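Esterase (Thermotoga maritima, PDB 3DOH) probably hydrolyses carboxylic ester bonds as a heat-stable esterase that combines an immunoglobulin-like domain with an alpha/beta hydrolase domain. Local coordinates at residues A[60-65]-A[69-74]; A[148-151]-A[156-159]; A[242-247]-A[278-283]; A[269-274]-A[357-362]; A[313-318]-A[325-330]. One frame throughout, in Å; residues are numbered along the deposited sequence.

Contact 1. Residues A[60-65]-A[69-74]; sequences KVYANN and LSFSIF
Tyr62 rises from strand 53-64 to meet the loop of Leu69, Ser70 and Phe71 with both the face and the tip of its ring. Over one face sits Phe71 CB, 3.7 Å from the centroid of the Tyr62 ring and 22° off its normal, a CH-pi contact displaced toward the CD2-CE2 side. With its CG anti to the backbone N (chi1 163°), Phe71 sends its own ring back toward the strand, where Phe71 CD1 lies 3.8 Å from Tyr62 CB. The two ring planes are inclined at 40°, neither stacked nor edge-to-face. At the edge of the ring, close to its plane, Tyr62 OH donates a hydrogen bond to Leu69 O, although its modelled length is doubtfully short. A phenylalanine in place of Tyr62 would probably leave Leu69 O without this donor and the loop less firmly tied to the strand. Phe71 also packs against Pro320 of a second subunit. Tyrosine suits the position in the Ig-like domain because it offers an apolar face and a polar tip at once: the loop is held by carbon packing over the ring face and, probably, by the hydroxyl on its carbonyl.

Contact 2. Residues A[148-151]-A[156-159]; sequences TFKD and VEIP
Phe149 and Ile158 form an antiparallel hydrogen-bonded pair between strands that run at 161° to each other, with Phe149 N to Ile158 O at 2.9 Å and Ile158 N to Phe149 O at 3.0 Å. Non-hydrogen-bonded pairs flank it: Lys150 with Glu157, and Thr148 with Pro159, a place where a proline costs no bond to strand 144-150, since its N faces away from that strand. Toward the turn, Asp151 N adds a bond to Val156 O. Thr148, Lys150, Glu157 and Pro159 share one face of this beta hairpin, whose strand 144-150 forms one edge, within this chain, of the alpha/beta hydrolase sheet. Here the Glu157 chain crosses Thr148 at about a right angle, and Thr148 CG2 touches Glu157 CG at 3.3 Å. Glu157 then bends at chi2 to lie alongside Lys150, with OE2 3.3 Å from Lys150 CB. The lysine amine leads away, and Lys150 NZ is 6.4 Å from Glu157 OE2, so any attraction is long-range; such flexible charged chains suit an exposed face. Phe149 and Ile158 occupy the buried face, where Phe149 lies against the side chains of Lys249 and Lys253 of helix 242-257. Asp151 turns OD1 to a salt bridge with Lys249 and accepts from Thr154 N within the turn.

Contact 3. Residues A[242-247]-A[278-283]; sequences KPLLAV and WTAIME
Leu244 reaches from helix 242-257 to helix 272-283 and carries this small, buried contact on its two methyl groups. Its CG lies anti to the backbone N (chi1 -150°), which extends the fork across the gap between the helices. One prong, Leu244 CD1, meets Thr279 CG2 at 3.6 Å and comes within 3.9 Å of Ala280 N. The other, Leu244 CD2, rests 3.9 Å from Ala280 CB. The leucine thus straddles two consecutive residues of the facing helix, and the small alanine lets it come close to the helix backbone: the CA atoms of Leu244 and Ala280 are 7.4 Å apart. Thr279 suits its place because its two branches do different work. The methyl CG2 is turned to Leu244, the two side chains crossing at a slant, while the hydroxyl OG1 has two carbonyl acceptors in reach for its one proton, Phe238 O and, one helical turn earlier, Tyr275 O, which satisfies a buried polar atom. No hydrogen bond joins the two segments, and the interaction is purely apolar. In the alpha/beta hydrolase domain these helices precede and follow strand 264-270. Ala280 also packs on Ile267 of that strand, Ile281 touches Ile267 and Ala291, and Trp278 reaches strands 290-294 and 311-316, so that helix 272-283 packs on the parallel strands, while helix 242-257 reaches the edge hairpin, where Ala246 meets Asp151.

Contact 4. Residues A[269-274]-A[357-362]; sequences GLSMGG and DPHGSW. With SO4 (sulfate ion), chain C.
Ser271 points its short side chain at His359 and at a sulfate ion held between them. Its CB lies 3.2 Å from sulfate O4 and, more loosely, near Trp362 CZ3. From CB the hydroxyl is anti to the backbone N (chi1 -172°), and this brings Ser271 OG to 2.6 Å from sulfate O4 and 2.7 Å from O3, two acceptors competing for one proton. His359 NE2 stands 3.1 Å from Ser271 OG and donates a hydrogen bond to sulfate O4 at 2.6 Å; both partners lie at the edge of the imidazole, in its plane. Gly269, Ser271 and Gly273 fit the nucleophile elbow of alpha/beta hydrolases, where a sharp turn with positive phi (68° at Ser271) joins strand to helix. Glycines suit the flanking positions, since a CB on Gly269 would run into Gly273 O and one on Gly273 into Leu270 N. His359 ND1 is hydrogen-bonded to Asp319 OD2, consistent with a Ser-His-Asp catalytic triad. The sulfate also accepts from Ala183 N, so it probably marks the substrate pocket. Beside this site Leu270 CG lies over one face of the Trp362 indole, toward its rim, and Leu270 CB comes to 3.5 Å from Trp362 CE3, while Gly360 CA covers the opposite face. The histidine loop is braced by an Asx turn, His359 N giving a hydrogen bond to Asp357 OD1.

Contact 5. Residues A[313-318]-A[325-330]; sequences VFHAED and ENSRVL
Ser327 sets its OG beside the backbone N and anti to the carbonyl carbon (chi1 -77°), and His315, at chi1 -148°, swings its imidazole from the strand toward it. The hydroxyl consequently meets the CD2 edge of the His315 ring, near its plane, with no hydrogen bond between the two side chains. On its other flank Val313 CG1 approaches Ser327 OG at 3.3 Å and Ser327 CB at 3.5 Å. A serine suits this spot because a small side chain lets the helix settle close to the strand: the CA atoms of His315 and Ser327 are 6.7 Å apart. Strand 311-316 and helix 325-336 begin a beta-alpha-beta unit completed by strand 341-346, the two short segments running at 148° to each other. The loop between them carries Asp319, the likely acid of the triad. His315 ND1 donates to Ala316 O at 3.3 Å, from above the carbonyl plane, a long, tilted bond that can only help to orient the ring, which also touches Val322 and Val324. An alanine here would probably open a gap beside Ser327 and these valines and leave Ala316 O without this donor. Farther along, Glu317 CG lies 3.8 Å from Arg328 NH2 as the two side chains pass at a slant. Their charges stay apart, Glu317 OE2 being 4.8 Å from Arg328 NH2, and the guanidinium finds its salt bridge with Glu345 instead. Glu317 and Arg328 also pack on Arg207 and Pro206 of a third subunit.

Overall arrangement
Contact 1 stands apart in the Ig-like domain, its centre about 36 Å from that of contact 4, the probable active site with its sulfate. The other four belong to the hydrolase part. Contacts 2 and 3 touch, as Ile158 and Asp151 of the edge hairpin press on Ala246 of helix 242-257. Helix 272-283 serves both contacts 3 and 4, whose centres are about 17 Å apart: it starts at the elbow and ends in helix packing. Trp278 leads on to contact 5, lying against Val313 and Leu330. Contact 5 is centred about 11 Å from contact 4 and touches it where Pro358 meets Ala316 and Asp318, beside the putative triad.

Contact 1. Residues A[60-65]-A[69-74]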
# COMPACT_ATOMS: atom_id res chain seq x y z
N LYS A 60 -6.59 -10.10 21.09
CA LYS A 60 -5.77 -10.31 22.30
C LYS A 60 -6.22 -11.61 22.99
O LYS A 60 -7.39 -11.95 22.90
CB LYS A 60 -5.90 -9.14 23.32
CG LYS A 60 -6.24 -7.71 22.79
CD LYS A 60 -5.05 -6.91 22.18
CE LYS A 60 -5.13 -5.39 22.51
NZ LYS A 60 -6.55 -4.83 22.68
N VAL A 61 -5.30 -12.33 23.64
CA VAL A 61 -5.66 -13.42 24.59
C VAL A 61 -5.27 -13.07 26.03
O VAL A 61 -4.21 -12.50 26.26
CB VAL A 61 -4.98 -14.78 24.27
CG1 VAL A 61 -5.54 -15.87 25.18
CG2 VAL A 61 -5.20 -15.18 22.85
N TYR A 62 -6.12 -13.44 26.99
CA TYR A 62 -5.80 -13.28 28.43
C TYR A 62 -6.60 -14.24 29.37
O TYR A 62 -7.51 -14.94 28.94
CB TYR A 62 -5.92 -11.81 28.89
CG TYR A 62 -7.30 -11.18 28.71
CD1 TYR A 62 -7.63 -10.49 27.53
CD2 TYR A 62 -8.26 -11.30 29.69
CE1 TYR A 62 -8.89 -9.94 27.34
CE2 TYR A 62 -9.53 -10.75 29.52
CZ TYR A 62 -9.83 -10.06 28.34
OH TYR A 62 -11.10 -9.55 28.18
N ALA A 63 -6.24 -14.26 30.65
CA ALA A 63 -6.96 -15.11 31.57
C ALA A 63 -7.49 -14.35 32.76
O ALA A 63 -6.89 -13.38 33.19
CB ALA A 63 -6.08 -16.22 32.03
N ASN A 64 -8.65 -14.78 33.27
CA ASN A 64 -9.19 -14.30 34.55
C ASN A 64 -9.87 -15.47 35.28
O ASN A 64 -9.84 -16.62 34.80
CB ASN A 64 -10.15 -13.13 34.34
CG ASN A 64 -11.41 -13.51 33.54
OD1 ASN A 64 -11.87 -12.76 32.68
ND2 ASN A 64 -11.98 -14.67 33.85
N ASN A 65 -10.46 -15.18 36.44
CA ASN A 65 -11.26 -16.16 37.17
C ASN A 65 -12.72 -15.77 37.25
O ASN A 65 -13.52 -16.46 37.86
CB ASN A 65 -10.68 -16.42 38.56
CG ASN A 65 -9.95 -17.78 38.65
OD1 ASN A 65 -10.39 -18.82 38.08
ND2 ASN A 65 -8.84 -17.78 39.38
N LEU A 69 -15.18 -10.37 30.58
CA LEU A 69 -14.13 -9.74 29.82
C LEU A 69 -13.03 -9.14 30.67
O LEU A 69 -12.15 -8.51 30.13
CB LEU A 69 -14.73 -8.69 28.87
CG LEU A 69 -15.72 -9.15 27.78
CD1 LEU A 69 -15.87 -8.03 26.77
CD2 LEU A 69 -15.25 -10.43 27.09
N SER A 70 -13.04 -9.33 31.98
CA SER A 70 -12.15 -8.53 32.86
C SER A 70 -10.69 -8.97 32.79
O SER A 70 -10.40 -10.18 32.78
CB SER A 70 -12.64 -8.48 34.31
OG SER A 70 -12.13 -9.56 35.08
N PHE A 71 -9.78 -7.99 32.74
CA PHE A 71 -8.36 -8.25 32.63
C PHE A 71 -7.56 -7.30 33.52
O PHE A 71 -7.63 -6.10 33.33
CB PHE A 71 -7.93 -8.07 31.18
CG PHE A 71 -6.43 -7.91 30.97
CD1 PHE A 71 -5.53 -8.91 31.34
CD2 PHE A 71 -5.93 -6.75 30.34
CE1 PHE A 71 -4.13 -8.76 31.10
CE2 PHE A 71 -4.53 -6.57 30.10
CZ PHE A 71 -3.63 -7.57 30.48
N SER A 72 -6.80 -7.84 34.48
CA SER A 72 -5.80 -7.03 35.17
C SER A 72 -4.39 -7.46 34.82
O SER A 72 -4.10 -8.65 34.87
CB SER A 72 -5.96 -7.10 36.69
OG SER A 72 -4.97 -6.27 37.32
N ILE A 73 -3.53 -6.51 34.48
CA ILE A 73 -2.11 -6.79 34.28
C ILE A 73 -1.52 -7.64 35.41
O ILE A 73 -0.50 -8.30 35.23
CB ILE A 73 -1.28 -5.50 34.14
CG1 ILE A 73 -1.17 -4.79 35.49
CG2 ILE A 73 -1.91 -4.58 33.10
CD1 ILE A 73 -0.03 -3.81 35.58
N PHE A 74 -2.18 -7.62 36.56
CA PHE A 74 -1.56 -8.02 37.81
C PHE A 74 -1.66 -9.48 37.99
O PHE A 74 -0.68 -10.13 38.40
CB PHE A 74 -2.15 -7.29 39.01
CG PHE A 74 -1.67 -5.88 39.13
CD1 PHE A 74 -0.33 -5.57 38.84
CD2 PHE A 74 -2.54 -4.86 39.51
CE1 PHE A 74 0.13 -4.26 38.93
CE2 PHE A 74 -2.09 -3.55 39.63
CZ PHE A 74 -0.74 -3.25 39.33

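Contact 2. Residues A[148-151]-A[156-159]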
# COMPACT_ATOMS: atom_id res chain seq x y z
N THR A 148 -44.04 -11.38 28.81
CA THR A 148 -45.07 -11.17 27.76
C THR A 148 -46.27 -10.57 28.44
O THR A 148 -46.56 -10.94 29.57
CB THR A 148 -45.52 -12.46 27.15
OG1 THR A 148 -44.40 -13.33 27.02
CG2 THR A 148 -46.08 -12.22 25.80
N PHE A 149 -46.97 -9.67 27.76
CA PHE A 149 -48.16 -9.10 28.32
C PHE A 149 -49.26 -9.45 27.38
O PHE A 149 -49.07 -9.44 26.16
CB PHE A 149 -47.98 -7.59 28.43
CG PHE A 149 -49.26 -6.80 28.55
CD1 PHE A 149 -49.85 -6.61 29.78
CD2 PHE A 149 -49.84 -6.22 27.43
CE1 PHE A 149 -51.01 -5.86 29.90
CE2 PHE A 149 -51.00 -5.47 27.54
CZ PHE A 149 -51.59 -5.30 28.78
N LYS A 150 -50.42 -9.82 27.94
CA LYS A 150 -51.62 -10.06 27.10
C LYS A 150 -52.63 -8.92 27.32
O LYS A 150 -53.19 -8.76 28.40
CB LYS A 150 -52.22 -11.48 27.28
CG LYS A 150 -52.22 -12.12 28.73
CD LYS A 150 -53.21 -13.33 28.84
CE LYS A 150 -52.93 -14.28 30.05
NZ LYS A 150 -53.76 -14.01 31.28
N ASP A 151 -52.80 -8.10 26.28
CA ASP A 151 -53.68 -6.94 26.32
C ASP A 151 -55.13 -7.44 26.42
O ASP A 151 -55.63 -8.02 25.47
CB ASP A 151 -53.43 -6.11 25.05
CG ASP A 151 -54.33 -4.88 24.93
OD1 ASP A 151 -55.52 -4.95 25.33
OD2 ASP A 151 -53.85 -3.83 24.41
N VAL A 156 -54.07 -9.08 21.34
CA VAL A 156 -52.67 -8.84 21.03
C VAL A 156 -51.77 -9.27 22.17
O VAL A 156 -51.96 -8.87 23.32
CB VAL A 156 -52.41 -7.35 20.71
CG1 VAL A 156 -51.15 -7.20 19.86
CG2 VAL A 156 -53.61 -6.74 20.01
N GLU A 157 -50.78 -10.09 21.84
CA GLU A 157 -49.70 -10.42 22.78
C GLU A 157 -48.37 -9.69 22.50
O GLU A 157 -47.86 -9.67 21.37
CB GLU A 157 -49.51 -11.93 22.89
CG GLU A 157 -49.01 -12.34 24.29
CD GLU A 157 -49.58 -13.67 24.81
OE1 GLU A 157 -49.41 -14.73 24.12
OE2 GLU A 157 -50.16 -13.66 25.94
N ILE A 158 -47.81 -9.05 23.52
CA ILE A 158 -46.63 -8.23 23.32
C ILE A 158 -45.52 -8.71 24.22
O ILE A 158 -45.58 -8.56 25.44
CB ILE A 158 -46.91 -6.69 23.56
CG1 ILE A 158 -47.87 -6.11 22.50
CG2 ILE A 158 -45.61 -5.91 23.64
CD1 ILE A 158 -47.30 -5.93 21.14
N PRO A 159 -44.47 -9.28 23.60
CA PRO A 159 -43.29 -9.61 24.40
C PRO A 159 -42.51 -8.33 24.76
O PRO A 159 -42.46 -7.38 23.93
CB PRO A 159 -42.47 -10.52 23.47
CG PRO A 159 -43.30 -10.72 22.24
CD PRO A 159 -44.25 -9.58 22.17

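Contact 3. Residues A[242-247]-A[278-283]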
# COMPACT_ATOMS: atom_id res chain seq x y z
N LYS A 242 -52.51 -1.03 17.79
CA LYS A 242 -52.65 -1.92 18.95
C LYS A 242 -51.35 -2.10 19.70
O LYS A 242 -51.35 -2.00 20.93
CB LYS A 242 -53.21 -3.29 18.56
CG LYS A 242 -54.70 -3.35 18.47
CD LYS A 242 -55.11 -4.25 17.31
CE LYS A 242 -56.63 -4.34 17.12
NZ LYS A 242 -57.32 -3.01 17.18
N PRO A 243 -50.25 -2.40 18.97
CA PRO A 243 -49.01 -2.56 19.70
C PRO A 243 -48.63 -1.36 20.57
O PRO A 243 -48.29 -1.55 21.72
CB PRO A 243 -48.00 -2.83 18.60
CG PRO A 243 -48.77 -3.49 17.53
CD PRO A 243 -50.06 -2.69 17.54
N LEU A 244 -48.74 -0.14 20.07
CA LEU A 244 -48.44 1.02 20.89
C LEU A 244 -49.40 1.05 22.05
O LEU A 244 -48.97 1.22 23.18
CB LEU A 244 -48.61 2.32 20.11
CG LEU A 244 -47.79 3.60 20.40
CD1 LEU A 244 -48.60 4.82 19.99
CD2 LEU A 244 -47.32 3.79 21.83
N LEU A 245 -50.69 0.87 21.78
CA LEU A 245 -51.68 0.93 22.86
C LEU A 245 -51.38 -0.08 23.92
O LEU A 245 -51.46 0.20 25.10
CB LEU A 245 -53.09 0.71 22.32
CG LEU A 245 -53.56 1.92 21.54
CD1 LEU A 245 -54.85 1.54 20.81
CD2 LEU A 245 -53.74 3.11 22.45
N ALA A 246 -51.02 -1.27 23.49
CA ALA A 246 -50.64 -2.24 24.44
C ALA A 246 -49.48 -1.66 25.30
O ALA A 246 -49.63 -1.55 26.52
CB ALA A 246 -50.29 -3.52 23.74
N VAL A 247 -48.36 -1.22 24.69
CA VAL A 247 -47.21 -0.61 25.43
C VAL A 247 -47.64 0.35 26.55
O VAL A 247 -47.12 0.32 27.67
CB VAL A 247 -46.25 0.14 24.47
CG1 VAL A 247 -45.16 0.89 25.23
CG2 VAL A 247 -45.67 -0.82 23.46
N TRP A 278 -43.32 9.82 18.42
CA TRP A 278 -44.09 11.05 18.17
C TRP A 278 -45.55 10.81 18.50
O TRP A 278 -46.20 11.70 19.08
CB TRP A 278 -44.01 11.50 16.72
CG TRP A 278 -42.78 12.22 16.37
CD1 TRP A 278 -41.81 11.80 15.49
CD2 TRP A 278 -42.36 13.52 16.86
NE1 TRP A 278 -40.83 12.75 15.41
CE2 TRP A 278 -41.13 13.81 16.24
CE3 TRP A 278 -42.90 14.45 17.77
CZ2 TRP A 278 -40.42 15.00 16.48
CZ3 TRP A 278 -42.19 15.64 18.03
CH2 TRP A 278 -40.97 15.90 17.38
N THR A 279 -46.07 9.63 18.11
CA THR A 279 -47.48 9.29 18.26
C THR A 279 -47.82 9.15 19.74
O THR A 279 -48.79 9.74 20.22
CB THR A 279 -47.86 8.01 17.45
OG1 THR A 279 -47.68 8.24 16.04
CG2 THR A 279 -49.32 7.57 17.72
N ALA A 280 -47.00 8.38 20.46
CA ALA A 280 -47.12 8.20 21.92
C ALA A 280 -47.24 9.49 22.72
O ALA A 280 -48.12 9.62 23.56
CB ALA A 280 -45.97 7.40 22.44
N ILE A 281 -46.34 10.43 22.49
CA ILE A 281 -46.37 11.64 23.30
C ILE A 281 -47.52 12.54 22.92
O ILE A 281 -48.06 13.23 23.75
CB ILE A 281 -45.02 12.42 23.26
CG1 ILE A 281 -44.64 12.81 21.83
CG2 ILE A 281 -43.91 11.66 24.02
CD1 ILE A 281 -43.56 13.79 21.74
N MET A 282 -47.91 12.53 21.66
CA MET A 282 -48.98 13.37 21.18
C MET A 282 -50.34 12.81 21.64
O MET A 282 -51.28 13.57 21.95
CB MET A 282 -48.93 13.46 19.66
CG MET A 282 -48.21 14.67 19.10
SD MET A 282 -48.01 14.46 17.33
CE MET A 282 -46.86 15.76 16.93
N GLU A 283 -50.45 11.49 21.70
CA GLU A 283 -51.71 10.85 22.12
C GLU A 283 -51.81 10.64 23.63
O GLU A 283 -52.89 10.32 24.12
CB GLU A 283 -51.92 9.52 21.41
CG GLU A 283 -52.04 9.62 19.89
CD GLU A 283 -53.08 10.63 19.42
OE1 GLU A 283 -54.17 10.75 20.02
OE2 GLU A 283 -52.81 11.33 18.43

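Contact 4. Residues A[269-274]-A[357-362]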
# COMPACT_ATOMS: atom_id res chain seq x y z
N GLY A 269 -37.31 6.12 20.39
CA GLY A 269 -37.34 5.05 19.44
C GLY A 269 -36.86 5.60 18.11
O GLY A 269 -36.75 6.80 17.93
N LEU A 270 -36.57 4.70 17.17
CA LEU A 270 -36.01 5.10 15.89
C LEU A 270 -36.87 4.60 14.73
O LEU A 270 -37.37 3.48 14.76
CB LEU A 270 -34.58 4.57 15.74
CG LEU A 270 -34.39 3.06 15.97
CD1 LEU A 270 -34.50 2.72 17.45
CD2 LEU A 270 -35.40 2.27 15.15
N SER A 271 -37.04 5.44 13.72
CA SER A 271 -37.63 5.00 12.46
C SER A 271 -39.12 4.66 12.70
O SER A 271 -39.88 5.57 13.03
CB SER A 271 -36.83 3.83 11.92
OG SER A 271 -37.27 3.50 10.63
N MET A 272 -39.52 3.40 12.61
CA MET A 272 -40.91 3.01 12.99
C MET A 272 -41.14 3.34 14.47
O MET A 272 -42.24 3.75 14.88
CB MET A 272 -41.17 1.52 12.68
CG MET A 272 -42.59 0.99 12.96
SD MET A 272 -42.72 -0.84 13.00
CE MET A 272 -41.99 -1.34 14.59
N GLY A 273 -40.08 3.19 15.26
CA GLY A 273 -40.11 3.58 16.68
C GLY A 273 -40.07 5.09 16.90
O GLY A 273 -40.41 5.57 18.01
N GLY A 274 -39.61 5.82 15.88
CA GLY A 274 -39.58 7.28 15.90
C GLY A 274 -40.96 7.84 15.69
O GLY A 274 -41.42 8.68 16.44
N ASP A 357 -24.88 3.59 7.14
CA ASP A 357 -26.02 3.85 6.29
C ASP A 357 -26.72 5.16 6.80
O ASP A 357 -26.97 5.27 8.01
CB ASP A 357 -26.95 2.64 6.39
CG ASP A 357 -28.20 2.76 5.50
OD1 ASP A 357 -29.02 3.72 5.69
OD2 ASP A 357 -28.35 1.87 4.61
N PRO A 358 -27.03 6.15 5.91
CA PRO A 358 -27.60 7.38 6.52
C PRO A 358 -28.96 7.20 7.20
O PRO A 358 -29.39 8.08 7.89
CB PRO A 358 -27.64 8.42 5.36
CG PRO A 358 -27.38 7.71 4.15
CD PRO A 358 -26.90 6.29 4.44
N HIS A 359 -29.64 6.09 7.00
CA HIS A 359 -30.88 5.90 7.73
C HIS A 359 -30.63 5.62 9.24
O HIS A 359 -31.42 6.08 10.09
CB HIS A 359 -31.76 4.82 7.08
CG HIS A 359 -33.04 4.57 7.81
ND1 HIS A 359 -33.85 5.59 8.26
CD2 HIS A 359 -33.64 3.42 8.18
CE1 HIS A 359 -34.89 5.07 8.89
NE2 HIS A 359 -34.80 3.76 8.85
N GLY A 360 -29.53 4.94 9.55
CA GLY A 360 -29.18 4.62 10.93
C GLY A 360 -28.79 5.75 11.86
O GLY A 360 -27.89 5.60 12.68
N SER A 361 -29.46 6.89 11.79
CA SER A 361 -29.04 8.03 12.58
C SER A 361 -29.15 7.78 14.07
O SER A 361 -28.75 8.61 14.89
CB SER A 361 -29.77 9.31 12.18
OG SER A 361 -31.16 9.09 12.03
N TRP A 362 -29.72 6.63 14.45
CA TRP A 362 -29.84 6.30 15.86
C TRP A 362 -28.46 5.96 16.45
O TRP A 362 -28.21 6.10 17.66
CB TRP A 362 -30.82 5.16 16.06
CG TRP A 362 -30.57 3.95 15.17
CD1 TRP A 362 -29.71 2.90 15.42
CD2 TRP A 362 -31.21 3.65 13.91
NE1 TRP A 362 -29.76 1.98 14.38
CE2 TRP A 362 -30.68 2.41 13.45
CE3 TRP A 362 -32.18 4.29 13.14
CZ2 TRP A 362 -31.09 1.81 12.25
CZ3 TRP A 362 -32.58 3.68 11.92
CH2 TRP A 362 -32.05 2.45 11.50
S SO4 C . -36.35 0.42 10.47
O1 SO4 C . -36.54 -0.55 9.39
O2 SO4 C . -35.51 -0.26 11.50
O3 SO4 C . -37.68 0.86 10.95
O4 SO4 C . -35.67 1.59 9.97

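Contact 5. Residues A[313-318]-A[325-330]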
# COMPACT_ATOMS: atom_id res chain seq x y z
N VAL A 313 -35.09 16.01 18.86
CA VAL A 313 -35.24 15.29 17.61
C VAL A 313 -33.87 15.07 16.91
O VAL A 313 -32.98 15.93 16.96
CB VAL A 313 -36.15 16.10 16.68
CG1 VAL A 313 -36.47 15.34 15.39
CG2 VAL A 313 -37.42 16.48 17.41
N PHE A 314 -33.70 13.93 16.26
CA PHE A 314 -32.49 13.59 15.53
C PHE A 314 -32.94 13.00 14.17
O PHE A 314 -33.95 12.26 14.12
CB PHE A 314 -31.64 12.54 16.30
CG PHE A 314 -31.01 13.06 17.58
CD1 PHE A 314 -31.75 13.12 18.76
CD2 PHE A 314 -29.68 13.48 17.60
CE1 PHE A 314 -31.15 13.61 19.97
CE2 PHE A 314 -29.08 13.97 18.81
CZ PHE A 314 -29.81 14.03 19.98
N HIS A 315 -32.21 13.31 13.09
CA HIS A 315 -32.50 12.81 11.75
C HIS A 315 -31.25 13.10 10.92
O HIS A 315 -30.50 14.01 11.23
CB HIS A 315 -33.68 13.58 11.16
CG HIS A 315 -34.55 12.77 10.24
ND1 HIS A 315 -34.05 12.11 9.14
CD2 HIS A 315 -35.89 12.57 10.23
CE1 HIS A 315 -35.04 11.50 8.51
NE2 HIS A 315 -36.17 11.79 9.15
N ALA A 316 -31.00 12.35 9.85
CA ALA A 316 -29.89 12.70 8.97
C ALA A 316 -30.49 13.29 7.73
O ALA A 316 -31.48 12.75 7.19
CB ALA A 316 -29.06 11.50 8.63
N GLU A 317 -29.86 14.39 7.28
CA GLU A 317 -30.28 15.13 6.09
C GLU A 317 -30.55 14.25 4.86
O GLU A 317 -31.54 14.46 4.14
CB GLU A 317 -29.23 16.15 5.74
CG GLU A 317 -29.67 17.09 4.64
CD GLU A 317 -29.44 16.52 3.25
OE1 GLU A 317 -28.70 15.53 3.12
OE2 GLU A 317 -30.00 17.06 2.30
N ASP A 318 -29.66 13.29 4.63
CA ASP A 318 -29.74 12.39 3.49
C ASP A 318 -30.31 11.03 3.83
O ASP A 318 -29.93 10.07 3.17
CB ASP A 318 -28.36 12.19 2.85
CG ASP A 318 -27.28 11.90 3.87
OD1 ASP A 318 -27.55 11.89 5.09
OD2 ASP A 318 -26.15 11.70 3.45
N GLU A 325 -37.40 15.82 6.10
CA GLU A 325 -38.48 16.81 6.21
C GLU A 325 -39.50 16.38 7.28
O GLU A 325 -40.11 17.20 7.94
CB GLU A 325 -39.12 17.05 4.84
CG GLU A 325 -40.44 17.79 4.87
CD GLU A 325 -40.26 19.33 4.89
OE1 GLU A 325 -39.31 19.86 5.57
OE2 GLU A 325 -41.09 20.00 4.21
N ASN A 326 -39.67 15.07 7.45
CA ASN A 326 -40.48 14.53 8.50
C ASN A 326 -40.14 15.06 9.90
O ASN A 326 -41.04 15.33 10.69
CB ASN A 326 -40.35 13.03 8.45
CG ASN A 326 -41.38 12.39 7.55
OD1 ASN A 326 -42.45 12.04 8.02
ND2 ASN A 326 -41.07 12.21 6.29
N SER A 327 -38.86 15.19 10.23
CA SER A 327 -38.46 15.80 11.52
C SER A 327 -38.53 17.32 11.46
O SER A 327 -39.07 17.95 12.38
CB SER A 327 -37.05 15.40 11.92
OG SER A 327 -37.07 14.09 12.41
N ARG A 328 -38.01 17.89 10.38
CA ARG A 328 -38.04 19.36 10.20
C ARG A 328 -39.40 19.97 10.40
O ARG A 328 -39.51 21.03 11.04
CB ARG A 328 -37.50 19.81 8.85
CG ARG A 328 -36.05 19.64 8.71
CD ARG A 328 -35.72 19.75 7.33
NE ARG A 328 -34.32 19.50 7.07
CZ ARG A 328 -33.73 19.71 5.90
NH1 ARG A 328 -34.43 20.21 4.89
NH2 ARG A 328 -32.45 19.41 5.74
N VAL A 329 -40.44 19.32 9.87
CA VAL A 329 -41.76 19.89 10.01
C VAL A 329 -42.22 19.93 11.47
O VAL A 329 -42.71 20.97 11.90
CB VAL A 329 -42.82 19.31 9.03
CG1 VAL A 329 -43.11 17.82 9.35
CG2 VAL A 329 -44.07 20.14 9.09
N LEU A 330 -42.05 18.85 12.24
CA LEU A 330 -42.45 18.88 13.64
C LEU A 330 -41.62 19.92 14.40
O LEU A 330 -42.16 20.74 15.16
CB LEU A 330 -42.29 17.51 14.31
CG LEU A 330 -43.23 16.32 14.02
CD1 LEU A 330 -44.61 16.73 13.51
CD2 LEU A 330 -42.57 15.38 13.05